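Long-range contacts in aspartokinase (Synechocystis, PDB 3L76), which probably phosphorylates the beta-carboxyl group of aspartate with ATP, and binds lysine and threonine in pockets lined by its ACT domains: residues Gly263-Ala268 / Thr419-Lys424; Ala359-Gly364 / Glu393-Cys398; Lys377-Val382 / Ala410-Ala415; Ile476-Arg481 / Arg491-Met496. All coordinates share one frame; numbering follows the deposited sequence. Where two conformers were deposited one is given.

Overall arrangement
Contacts 2 and 4 are buried antiparallel strand pairs in different ACT domains, about 17 Å apart between centres, and each carries one residue of an amino-acid pocket. Contacts 1 and 3 are partly buried. Contact 3 is apolar packing of two helices, whereas contact 1 joins a strand to a loop by one direct backbone bond and two waters. Contacts 1 and 2 share a sheet through strands 263-267 and 348-361, and the Glu265-Lys395 salt bridge ties them together. Contact 3 joins the helices that follow the two strands of contact 2, and it touches contact 1 through Val264 and Thr419.

Contact 1 of 4, residues Gly263-Ala268 / Thr419-Lys424; sequences GVEYDA and TLSPPK
Val264 and Ser421 make the direct polar link between strand 263-267 and the loop after helix 405-415. Ser421 N donates to Val264 O over 2.8 Å, with an N-H...O angle of 171° and the donor nearly along the C=O axis.

Two waters add to this bond. One accepts from Tyr266 N at 2.9 Å and donates to Ser421 O at 3.0 Å, bridging backbone to backbone where strand and loop do not pair directly. The other joins two side chains: it donates to Glu265 OE2 at 2.9 Å and is hydrogen-bonded to Ser421 OG at 2.7 Å. The hydroxyl sits anti to its own carbonyl carbon (chi1 -63°), where this water can meet it. The second carboxylate oxygen, Glu265 OE1, forms a salt bridge with Lys395, so the group is gripped by a charge through one oxygen and by a water through the other.

The apolar part is small and belongs mostly to Leu420. Its CB points away from the strand, yet CD2 comes back to lie 4.1 Å from Tyr266 CB and 3.8 Å from Tyr266 N. The tyrosine ring itself leads away from the loop, and its OH is hydrogen-bonded to Gln402 OE1. Near the water held by Glu265 OE2, Glu265 CG passes 4.2 Å from Ser421 CB.

Strand 263-267 is thus lined on two edges: backbone bonds from Gly263, Glu265 and Asp267 run to strand 348-361, while Val264 O turns to the loop. Helix 405-415 packs against the same strand and loop, with Leu412 against Val264 and Ile409 against both Tyr266 and Leu420.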
loop_
_atom_site.group_PDB
_atom_site.type_symbol
_atom_site.label_atom_id
_atom_site.label_comp_id
_atom_site.label_asym_id
_atom_site.label_seq_id
_atom_site.Cartn_x
_atom_site.Cartn_y
_atom_site.Cartn_z
ATOM N N GLY A 263 8.419 -18.164 29.225
ATOM C CA GLY A 263 8.188 -18.922 30.439
ATOM C C GLY A 263 9.232 -18.813 31.523
ATOM O O GLY A 263 10.356 -18.410 31.277
ATOM N N VAL A 264 8.833 -19.165 32.741
ATOM C CA VAL A 264 9.734 -19.230 33.886
ATOM C C VAL A 264 9.873 -20.691 34.289
ATOM O O VAL A 264 8.888 -21.440 34.263
ATOM C CB VAL A 264 9.196 -18.456 35.139
ATOM C CG1 VAL A 264 10.060 -18.753 36.330
ATOM C CG2 VAL A 264 9.190 -16.974 34.920
ATOM N N GLU A 265 11.083 -21.094 34.681
ATOM C CA GLU A 265 11.328 -22.481 35.082
ATOM C C GLU A 265 12.008 -22.610 36.440
ATOM O O GLU A 265 12.802 -21.754 36.819
ATOM C CB GLU A 265 12.128 -23.193 34.009
ATOM C CG GLU A 265 11.352 -23.342 32.730
ATOM C CD GLU A 265 12.203 -23.768 31.561
ATOM O OE1 GLU A 265 13.412 -23.943 31.743
ATOM O OE2 GLU A 265 11.664 -23.918 30.446
ATOM N N TYR A 266 11.683 -23.678 37.174
ATOM C CA TYR A 266 12.227 -23.899 38.510
ATOM C C TYR A 266 12.449 -25.377 38.751
ATOM O O TYR A 266 11.544 -26.162 38.543
ATOM C CB TYR A 266 11.300 -23.326 39.584
ATOM C CG TYR A 266 11.553 -23.832 41.001
ATOM C CD1 TYR A 266 12.797 -23.701 41.616
ATOM C CD2 TYR A 266 10.534 -24.410 41.728
ATOM C CE1 TYR A 266 13.009 -24.148 42.923
ATOM C CE2 TYR A 266 10.735 -24.855 43.013
ATOM C CZ TYR A 266 11.966 -24.725 43.605
ATOM O OH TYR A 266 12.146 -25.184 44.888
ATOM N N ASP A 267 13.652 -25.739 39.201
ATOM C CA ASP A 267 14.017 -27.138 39.456
ATOM C C ASP A 267 14.780 -27.261 40.765
ATOM O O ASP A 267 15.931 -26.823 40.887
ATOM C CB ASP A 267 14.858 -27.690 38.305
ATOM C CG ASP A 267 15.253 -29.136 38.500
ATOM O OD1 ASP A 267 14.927 -29.736 39.550
ATOM O OD2 ASP A 267 15.905 -29.667 37.584
ATOM N N ALA A 268 14.142 -27.866 41.751
ATOM C CA ALA A 268 14.740 -27.953 43.080
ATOM C C ALA A 268 15.611 -29.206 43.252
ATOM O O ALA A 268 16.408 -29.304 44.188
ATOM C CB ALA A 268 13.659 -27.889 44.156
ATOM N N THR A 419 3.652 -17.682 33.498
ATOM C CA THR A 419 3.407 -18.555 34.643
ATOM C C THR A 419 4.503 -19.614 34.761
ATOM O O THR A 419 5.128 -19.987 33.753
ATOM C CB THR A 419 2.015 -19.193 34.553
ATOM O OG1 THR A 419 1.107 -18.446 35.367
ATOM C CG2 THR A 419 2.040 -20.635 35.049
ATOM N N LEU A 420 4.762 -20.080 35.981
ATOM C CA LEU A 420 5.743 -21.148 36.150
ATOM C C LEU A 420 5.394 -22.295 35.221
ATOM O O LEU A 420 4.286 -22.816 35.276
ATOM C CB LEU A 420 5.761 -21.677 37.581
ATOM C CG LEU A 420 7.135 -22.038 38.154
ATOM C CD1 LEU A 420 6.956 -22.805 39.451
ATOM C CD2 LEU A 420 8.000 -22.824 37.174
ATOM N N SER A 421 6.335 -22.682 34.367
ATOM C CA SER A 421 6.147 -23.854 33.526
ATOM C C SER A 421 6.149 -25.098 34.395
ATOM O O SER A 421 6.662 -25.077 35.507
ATOM C CB SER A 421 7.220 -23.946 32.443
ATOM O OG SER A 421 7.132 -22.835 31.565
ATOM N N PRO A 422 5.496 -26.160 33.919
ATOM C CA PRO A 422 5.480 -27.464 34.585
ATOM C C PRO A 422 6.736 -28.217 34.195
ATOM O O PRO A 422 7.244 -27.974 33.099
ATOM C CB PRO A 422 4.281 -28.163 33.945
ATOM C CG PRO A 422 3.541 -27.087 33.159
ATOM C CD PRO A 422 4.569 -26.108 32.777
ATOM N N PRO A 423 7.226 -29.115 35.062
ATOM C CA PRO A 423 8.345 -29.989 34.680
ATOM C C PRO A 423 7.938 -30.809 33.461
ATOM O O PRO A 423 6.743 -31.030 33.278
ATOM C CB PRO A 423 8.509 -30.911 35.890
ATOM C CG PRO A 423 7.782 -30.226 37.019
ATOM C CD PRO A 423 6.670 -29.463 36.379
ATOM N N LYS A 424 8.885 -31.230 32.628
ATOM C CA LYS A 424 8.515 -32.027 31.461
ATOM C C LYS A 424 8.680 -33.521 31.750
ATOM O O LYS A 424 9.419 -33.894 32.661
ATOM C CB LYS A 424 9.254 -31.576 30.189
ATOM C CG LYS A 424 10.702 -31.121 30.390
ATOM C CD LYS A 424 11.300 -30.569 29.085
ATOM C CE LYS A 424 12.716 -30.019 29.287
ATOM N NZ LYS A 424 13.264 -29.334 28.072
HETATM O O HOH W 1 9.181 -22.559 29.809
HETATM O O HOH W 2 9.669 -25.268 35.844
#

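Contact 2 of 4, residues Ala359-Gly364 / Glu393-Cys398; sequences AIAGAG and EVKVSC. With LYS (lysine), chain F.
Lys395 faces Ala361 in an antiparallel non-hydrogen-bonded pair, and its side chain can be followed outward. CB lies 3.9 Å from Ile360 O. CG, anti to the carbonyl carbon (chi1 -80°), rests 3.7 Å from Ala361 CB, and the extended chain keeps CE within 4.1 Å of that same methyl. The aliphatic length of the lysine therefore runs past the alanine before its end leads away from strand 359-361. There NZ adds Glu565 to its bridge with Glu265, so two carboxylates share one ammonium group and would be expected to favour its charged form.

The backbone pairing is that of neighbouring strands in an ACT domain, the beta-alpha-beta-beta-alpha-beta fold whose antiparallel sheet is covered by two helices on one face. The short strand axes run at 175° to each other, and strand 263-267 lines the other edge of 348-361. Ile360 and Val396 form the hydrogen-bonded pair: Ile360 N donates to Val396 O and Val396 N to Ile360 O, each over 3.2 Å. Their side chains run alongside each other in the same direction, on the sheet face opposite Lys395, with CG1 of Ile360 against CG1 of Val396. Met375 of helix 371-381 touches both residues on that face.

Where the strands part, Gly362 N donates to Val394 O at 2.9 Å, in the carbonyl plane. One residue farther out, Glu393 O receives a weak hydrogen bond, 3.5 Å long, from NZ of the bound lysine. That ligand is also hydrogen-bonded to Ser392 O, Ala372 N, Ser472 OG and Val473 N, the last two from a second ACT domain.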
loop_
_atom_site.group_PDB
_atom_site.type_symbol
_atom_site.label_atom_id
_atom_site.label_comp_id
_atom_site.label_asym_id
_atom_site.label_seq_id
_atom_site.Cartn_x
_atom_site.Cartn_y
_atom_site.Cartn_z
ATOM N N ALA A 359 15.130 -20.332 35.697
ATOM C CA ALA A 359 15.424 -19.833 34.357
ATOM C C ALA A 359 14.296 -19.003 33.791
ATOM O O ALA A 359 13.122 -19.148 34.178
ATOM C CB ALA A 359 15.719 -20.983 33.438
ATOM N N ILE A 360 14.658 -18.129 32.866
ATOM C CA ILE A 360 13.674 -17.534 31.976
ATOM C C ILE A 360 13.962 -18.100 30.604
ATOM O O ILE A 360 15.116 -18.311 30.231
ATOM C CB ILE A 360 13.738 -16.008 31.976
ATOM C CG1 ILE A 360 15.117 -15.529 31.480
ATOM C CG2 ILE A 360 13.410 -15.482 33.369
ATOM C CD1 ILE A 360 15.240 -14.013 31.412
ATOM N N ALA A 361 12.906 -18.383 29.858
ATOM C CA ALA A 361 13.062 -19.018 28.563
ATOM C C ALA A 361 12.209 -18.273 27.553
ATOM O O ALA A 361 11.128 -17.798 27.886
ATOM C CB ALA A 361 12.652 -20.467 28.662
ATOM N N GLY A 362 12.694 -18.158 26.324
ATOM C CA GLY A 362 11.965 -17.411 25.317
ATOM C C GLY A 362 12.715 -17.095 24.048
ATOM O O GLY A 362 13.845 -16.582 24.083
ATOM N N ALA A 363 12.070 -17.402 22.923
ATOM C CA ALA A 363 12.612 -17.090 21.607
ATOM C C ALA A 363 12.873 -15.588 21.425
ATOM O O ALA A 363 13.823 -15.184 20.760
ATOM C CB ALA A 363 11.689 -17.605 20.544
ATOM N N GLY A 364 12.038 -14.777 22.058
ATOM C CA GLY A 364 12.094 -13.336 21.916
ATOM C C GLY A 364 13.316 -12.669 22.503
ATOM O O GLY A 364 13.434 -11.444 22.450
ATOM N N GLU A 393 20.760 -20.517 23.826
ATOM C CA GLU A 393 20.220 -19.557 22.867
ATOM C C GLU A 393 18.948 -18.887 23.370
ATOM O O GLU A 393 18.747 -17.706 23.159
ATOM C CB GLU A 393 19.934 -20.231 21.534
ATOM C CG GLU A 393 19.716 -19.246 20.424
ATOM C CD GLU A 393 21.003 -18.543 20.045
ATOM O OE1 GLU A 393 21.166 -17.349 20.376
ATOM O OE2 GLU A 393 21.859 -19.196 19.423
ATOM N N VAL A 394 18.126 -19.649 24.086
ATOM C CA VAL A 394 16.794 -19.195 24.455
ATOM C C VAL A 394 16.532 -19.305 25.959
ATOM O O VAL A 394 15.410 -19.080 26.440
ATOM C CB VAL A 394 15.709 -19.952 23.646
ATOM C CG1 VAL A 394 15.735 -19.517 22.193
ATOM C CG2 VAL A 394 15.919 -21.453 23.747
ATOM N N LYS A 395 17.577 -19.623 26.716
ATOM C CA LYS A 395 17.454 -19.656 28.178
ATOM C C LYS A 395 18.589 -18.942 28.860
ATOM O O LYS A 395 19.756 -19.093 28.480
ATOM C CB LYS A 395 17.442 -21.110 28.708
ATOM C CG LYS A 395 16.112 -21.803 28.574
ATOM C CD LYS A 395 16.116 -23.133 29.270
ATOM C CE LYS A 395 14.863 -23.915 28.926
ATOM N NZ LYS A 395 14.749 -25.150 29.750
ATOM N N VAL A 396 18.263 -18.183 29.890
ATOM C CA VAL A 396 19.272 -17.850 30.893
ATOM C C VAL A 396 18.961 -18.564 32.222
ATOM O O VAL A 396 17.886 -18.398 32.804
ATOM C CB VAL A 396 19.531 -16.318 31.032
ATOM C CG1 VAL A 396 18.328 -15.530 30.630
ATOM C CG2 VAL A 396 19.990 -15.961 32.446
ATOM N N SER A 397 19.899 -19.408 32.655
ATOM C CA SER A 397 19.756 -20.173 33.897
ATOM C C SER A 397 20.604 -19.589 35.019
ATOM O O SER A 397 21.718 -19.111 34.792
ATOM C CB SER A 397 20.099 -21.646 33.697
ATOM O OG SER A 397 19.383 -22.227 32.618
ATOM N N CYS A 398 20.044 -19.607 36.223
ATOM C CA CYS A 398 20.716 -19.105 37.408
ATOM C C CYS A 398 20.652 -20.147 38.513
ATOM O O CYS A 398 19.645 -20.840 38.676
ATOM C CB CYS A 398 20.065 -17.816 37.897
ATOM S SG CYS A 398 20.426 -16.357 36.925
HETATM N N LYS F . 20.520 -11.278 23.982
HETATM C CA LYS F . 19.997 -11.231 25.353
HETATM C C LYS F . 20.381 -9.968 26.111
HETATM O O LYS F . 21.346 -9.274 25.713
HETATM C CB LYS F . 20.429 -12.480 26.141
HETATM C CG LYS F . 19.846 -13.782 25.598
HETATM C CD LYS F . 20.590 -15.014 26.089
HETATM C CE LYS F . 21.800 -15.305 25.225
HETATM N NZ LYS F . 21.722 -16.639 24.557
HETATM O OXT LYS F . 19.714 -9.643 27.127
#

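Contact 3 of 4, residues Lys377-Val382 / Ala410-Ala415; sequences KTLADV and AALSNA
Thr378 of helix 371-381 meets Ala411, Leu412 and Ala415 of helix 405-415. Its CG2, anti to the backbone N, lies 3.6 Å from Ala411 CB, and its OG1 is 3.6 Å from Ala415 CB. The two branches of the threonine thus lie against two alanines one turn apart, CG2 touching both. From a neighbouring position on the helix, Leu412 CD2 comes to 3.9 Å from Thr378 CB. Leu379 CD2 is 4.1 Å from Leu412 CG, the two leucine side chains crossing obliquely, and Val382 CG1 adds a contact of 4.1 Å with Ala411 CB. An alanine in place of Leu412 would lack CD2 and would probably open a gap between Leu379 and Thr378.

Farther out, the threonine hydroxyl is hydrogen-bonded to Lys374 O, one turn back in its own helix, which fixes the rotation of the side chain. Lys374 NZ in turn reaches Ala415 O, a polar tie between the helices. Ile358 of strand 348-361 touches both Leu379 and Leu412. With the short axes 9.2 Å apart and at 131°, these are the two helices that pack on one face of the sheet in an ACT domain.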
loop_
_atom_site.group_PDB
_atom_site.type_symbol
_atom_site.label_atom_id
_atom_site.label_comp_id
_atom_site.label_asym_id
_atom_site.label_seq_id
_atom_site.Cartn_x
_atom_site.Cartn_y
_atom_site.Cartn_z
ATOM N N LYS A 377 17.963 -7.927 37.620
ATOM C CA LYS A 377 17.374 -6.845 38.414
ATOM C C LYS A 377 16.198 -7.351 39.256
ATOM O O LYS A 377 16.090 -7.038 40.439
ATOM C CB LYS A 377 16.914 -5.697 37.513
ATOM C CG LYS A 377 16.179 -4.575 38.245
ATOM C CD LYS A 377 15.355 -3.705 37.279
ATOM C CE LYS A 377 14.428 -2.733 38.018
ATOM N NZ LYS A 377 15.174 -1.760 38.870
ATOM N N THR A 378 15.321 -8.140 38.640
ATOM C CA THR A 378 14.172 -8.700 39.337
ATOM C C THR A 378 14.588 -9.479 40.576
ATOM O O THR A 378 14.011 -9.295 41.641
ATOM C CB THR A 378 13.352 -9.613 38.421
ATOM O OG1 THR A 378 13.008 -8.896 37.237
ATOM C CG2 THR A 378 12.080 -10.052 39.114
ATOM N N LEU A 379 15.577 -10.354 40.427
ATOM C CA LEU A 379 16.124 -11.103 41.559
ATOM C C LEU A 379 16.786 -10.184 42.582
ATOM O O LEU A 379 16.565 -10.305 43.792
ATOM C CB LEU A 379 17.113 -12.167 41.082
ATOM C CG LEU A 379 16.493 -13.220 40.154
ATOM C CD1 LEU A 379 17.510 -14.214 39.712
ATOM C CD2 LEU A 379 15.344 -13.921 40.825
ATOM N N ALA A 380 17.593 -9.254 42.093
ATOM C CA ALA A 380 18.231 -8.288 42.992
ATOM C C ALA A 380 17.207 -7.485 43.776
ATOM O O ALA A 380 17.378 -7.249 44.969
ATOM C CB ALA A 380 19.150 -7.359 42.230
ATOM N N ASP A 381 16.142 -7.056 43.111
ATOM C CA ASP A 381 15.152 -6.210 43.773
ATOM C C ASP A 381 14.441 -6.980 44.864
ATOM O O ASP A 381 13.918 -6.391 45.805
ATOM C CB ASP A 381 14.139 -5.644 42.782
ATOM C CG ASP A 381 14.730 -4.575 41.894
ATOM O OD1 ASP A 381 15.693 -3.909 42.330
ATOM O OD2 ASP A 381 14.228 -4.411 40.765
ATOM N N VAL A 382 14.438 -8.304 44.756
ATOM C CA VAL A 382 13.769 -9.105 45.767
ATOM C C VAL A 382 14.791 -9.754 46.734
ATOM O O VAL A 382 14.471 -10.641 47.530
ATOM C CB VAL A 382 12.752 -10.096 45.110
ATOM C CG1 VAL A 382 13.402 -11.408 44.740
ATOM C CG2 VAL A 382 11.549 -10.304 46.004
ATOM N N ALA A 410 8.294 -16.060 42.088
ATOM C CA ALA A 410 7.142 -15.173 42.098
ATOM C C ALA A 410 7.533 -13.883 41.418
ATOM O O ALA A 410 6.763 -13.339 40.623
ATOM C CB ALA A 410 6.682 -14.886 43.513
ATOM N N ALA A 411 8.736 -13.399 41.734
ATOM C CA ALA A 411 9.211 -12.131 41.189
ATOM C C ALA A 411 9.404 -12.192 39.688
ATOM O O ALA A 411 9.091 -11.235 39.000
ATOM C CB ALA A 411 10.494 -11.696 41.851
ATOM N N LEU A 412 9.923 -13.309 39.190
ATOM C CA LEU A 412 10.154 -13.460 37.764
ATOM C C LEU A 412 8.835 -13.646 37.030
ATOM O O LEU A 412 8.619 -13.106 35.947
ATOM C CB LEU A 412 11.090 -14.640 37.495
ATOM C CG LEU A 412 12.540 -14.428 37.921
ATOM C CD1 LEU A 412 13.319 -15.710 37.767
ATOM C CD2 LEU A 412 13.173 -13.317 37.099
ATOM N N SER A 413 7.960 -14.420 37.644
ATOM C CA SER A 413 6.634 -14.676 37.112
ATOM C C SER A 413 5.887 -13.350 36.872
ATOM O O SER A 413 5.341 -13.124 35.786
ATOM C CB SER A 413 5.872 -15.603 38.075
ATOM O OG SER A 413 4.577 -15.879 37.582
ATOM N N ASN A 414 5.903 -12.472 37.875
ATOM C CA ASN A 414 5.311 -11.121 37.785
ATOM C C ASN A 414 5.995 -10.189 36.805
ATOM O O ASN A 414 5.341 -9.535 36.013
ATOM C CB ASN A 414 5.329 -10.420 39.143
ATOM C CG ASN A 414 4.050 -10.612 39.923
ATOM O OD1 ASN A 414 3.190 -11.408 39.551
ATOM N ND2 ASN A 414 3.918 -9.877 41.020
ATOM N N ALA A 415 7.314 -10.096 36.880
ATOM C CA ALA A 415 8.031 -9.144 36.044
ATOM C C ALA A 415 7.911 -9.445 34.559
ATOM O O ALA A 415 7.893 -8.540 33.748
ATOM C CB ALA A 415 9.493 -9.061 36.434
#

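Contact 4 of 4, residues Ile476-Arg481 / Arg491-Met496; sequences IIQSQR and RDIAFM. With THR (threonine), chain D.
Ile477 and Ala494 pair in the beta hairpin of strands 475-479 and 490-498, which carries part of a threonine pocket in an ACT domain. Ile477 N donates to Ala494 O at 2.8 Å, and Ala494 N returns a bond of 3.1 Å to Ile477 O. Gln478 CG is anti to the backbone N (chi1 174°), and the extended side chain brings its amide to the ligand. Gln478 OE1 accepts from the threonine OG1 at 2.7 Å while NE2 donates to that OG1 at 2.9 Å; Ile493 CD1 lies beside OE1.

Toward the hairpin's turn, Arg491 NH1 donates to Ser479 O over 2.9 Å, bent to 141°. Arg481 CG sits over the centre of the Arg491 guanidinium, 3.7 Å from CZ. Both arginines make salt bridges with Asp454 OD2, which would offset their like charges, and OD1 of Asp454 is hydrogen-bonded to the bound threonine. A leucine in place of Arg491 has no donor for Ser479 O and would probably leave Asp454 held less firmly, with Arg481 as its remaining arginine.

Backbone bonds join strand 490-498 to strand 437-453, and Gln478 to Ile389 of strand 388-391, while Met560 of strand 560-563 touches Ile477 and Ala494.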
loop_
_atom_site.group_PDB
_atom_site.type_symbol
_atom_site.label_atom_id
_atom_site.label_comp_id
_atom_site.label_asym_id
_atom_site.label_seq_id
_atom_site.Cartn_x
_atom_site.Cartn_y
_atom_site.Cartn_z
ATOM N N ILE A 476 26.428 -15.424 28.885
ATOM C CA ILE A 476 26.879 -15.025 30.209
ATOM C C ILE A 476 27.194 -16.273 31.018
ATOM O O ILE A 476 26.356 -17.170 31.135
ATOM C CB ILE A 476 25.828 -14.226 30.961
ATOM C CG1 ILE A 476 25.267 -13.120 30.072
ATOM C CG2 ILE A 476 26.422 -13.671 32.275
ATOM C CD1 ILE A 476 24.148 -12.345 30.702
ATOM N N ILE A 477 28.409 -16.328 31.554
ATOM C CA ILE A 477 28.850 -17.460 32.361
ATOM C C ILE A 477 29.449 -16.995 33.676
ATOM O O ILE A 477 30.310 -16.117 33.724
ATOM C CB ILE A 477 29.885 -18.289 31.634
ATOM C CG1 ILE A 477 29.448 -18.527 30.182
ATOM C CG2 ILE A 477 30.091 -19.584 32.353
ATOM C CD1 ILE A 477 30.442 -19.354 29.361
ATOM N N GLN A 478 28.964 -17.581 34.756
ATOM C CA GLN A 478 29.434 -17.227 36.079
ATOM C C GLN A 478 29.467 -18.496 36.915
ATOM O O GLN A 478 28.485 -19.242 36.966
ATOM C CB GLN A 478 28.535 -16.156 36.708
ATOM C CG GLN A 478 28.877 -15.827 38.148
ATOM C CD GLN A 478 27.888 -14.865 38.765
ATOM O OE1 GLN A 478 27.689 -13.759 38.269
ATOM N NE2 GLN A 478 27.263 -15.282 39.863
ATOM N N SER A 479 30.609 -18.760 37.546
ATOM C CA SER A 479 30.787 -20.020 38.260
ATOM C C SER A 479 31.157 -19.825 39.732
ATOM O O SER A 479 30.357 -19.323 40.523
ATOM C CB SER A 479 31.797 -20.909 37.536
ATOM O OG SER A 479 31.753 -22.224 38.043
ATOM N N GLN A 480 32.371 -20.201 40.105
ATOM C CA GLN A 480 32.731 -20.208 41.527
ATOM C C GLN A 480 33.117 -18.840 42.088
ATOM O O GLN A 480 33.350 -17.879 41.350
ATOM C CB GLN A 480 33.843 -21.228 41.782
ATOM C CG GLN A 480 33.458 -22.664 41.346
ATOM C CD GLN A 480 32.070 -23.031 41.848
ATOM O OE1 GLN A 480 31.874 -23.302 43.033
ATOM N NE2 GLN A 480 31.096 -23.027 40.951
ATOM N N ARG A 481 33.171 -18.751 43.409
ATOM C CA ARG A 481 33.851 -17.630 44.048
ATOM C C ARG A 481 35.350 -17.643 43.721
ATOM O O ARG A 481 35.976 -18.703 43.634
ATOM C CB ARG A 481 33.639 -17.655 45.549
ATOM C CG ARG A 481 32.213 -17.329 45.918
ATOM C CD ARG A 481 31.999 -17.261 47.411
ATOM N NE ARG A 481 30.842 -16.441 47.749
ATOM C CZ ARG A 481 30.433 -16.193 48.991
ATOM N NH1 ARG A 481 31.091 -16.704 50.025
ATOM N NH2 ARG A 481 29.367 -15.428 49.201
ATOM N N ARG A 491 33.047 -13.105 42.434
ATOM C CA ARG A 491 33.115 -14.080 41.355
ATOM C C ARG A 491 33.490 -13.327 40.083
ATOM O O ARG A 491 33.255 -12.139 39.993
ATOM C CB ARG A 491 31.762 -14.779 41.163
ATOM C CG ARG A 491 31.200 -15.485 42.381
ATOM C CD ARG A 491 29.813 -16.104 42.095
ATOM N NE ARG A 491 29.146 -16.463 43.344
ATOM C CZ ARG A 491 29.133 -17.683 43.867
ATOM N NH1 ARG A 491 29.713 -18.689 43.227
ATOM N NH2 ARG A 491 28.524 -17.897 45.029
ATOM N N ASP A 492 34.092 -14.018 39.126
ATOM C CA ASP A 492 34.328 -13.468 37.810
ATOM C C ASP A 492 33.076 -13.661 36.982
ATOM O O ASP A 492 32.363 -14.651 37.148
ATOM C CB ASP A 492 35.493 -14.188 37.137
ATOM C CG ASP A 492 36.817 -13.928 37.817
ATOM O OD1 ASP A 492 36.908 -12.960 38.609
ATOM O OD2 ASP A 492 37.768 -14.691 37.543
ATOM N N ILE A 493 32.808 -12.710 36.094
ATOM C CA ILE A 493 31.690 -12.824 35.175
ATOM C C ILE A 493 32.224 -12.675 33.770
ATOM O O ILE A 493 32.801 -11.651 33.442
ATOM C CB ILE A 493 30.605 -11.738 35.429
ATOM C CG1 ILE A 493 29.995 -11.898 36.820
ATOM C CG2 ILE A 493 29.502 -11.793 34.355
ATOM C CD1 ILE A 493 28.871 -10.915 37.110
ATOM N N ALA A 494 32.043 -13.703 32.948
ATOM C CA ALA A 494 32.381 -13.628 31.536
ATOM C C ALA A 494 31.111 -13.547 30.675
ATOM O O ALA A 494 30.081 -14.141 31.005
ATOM C CB ALA A 494 33.223 -14.834 31.133
ATOM N N PHE A 495 31.188 -12.821 29.565
ATOM C CA PHE A 495 30.053 -12.726 28.661
ATOM C C PHE A 495 30.552 -12.463 27.259
ATOM O O PHE A 495 31.701 -12.098 27.077
ATOM C CB PHE A 495 29.071 -11.633 29.104
ATOM C CG PHE A 495 29.614 -10.237 28.998
ATOM C CD1 PHE A 495 30.349 -9.684 30.035
ATOM C CD2 PHE A 495 29.378 -9.464 27.868
ATOM C CE1 PHE A 495 30.856 -8.383 29.943
ATOM C CE2 PHE A 495 29.883 -8.167 27.776
ATOM C CZ PHE A 495 30.622 -7.628 28.816
ATOM N N MET A 496 29.692 -12.656 26.268
ATOM C CA MET A 496 30.098 -12.453 24.886
ATOM C C MET A 496 29.190 -11.484 24.159
ATOM O O MET A 496 27.978 -11.466 24.378
ATOM C CB MET A 496 30.181 -13.779 24.137
ATOM C CG MET A 496 31.346 -14.641 24.578
ATOM S SD MET A 496 31.155 -16.334 24.030
ATOM C CE MET A 496 30.622 -17.139 25.527
HETATM N N THR D . 26.209 -12.441 43.094
HETATM C CA THR D . 26.158 -11.284 42.203
HETATM C C THR D . 24.712 -10.875 41.977
HETATM O O THR D . 23.784 -11.600 42.382
HETATM C CB THR D . 26.806 -11.563 40.840
HETATM O OG1 THR D . 26.111 -12.643 40.194
HETATM C CG2 THR D . 28.299 -11.907 41.005
HETATM O OXT THR D . 24.468 -9.810 41.393
HETATM O O HOH W 3 32.921 -17.007 36.979
HETATM O O HOH W 4 35.039 -17.150 39.377
#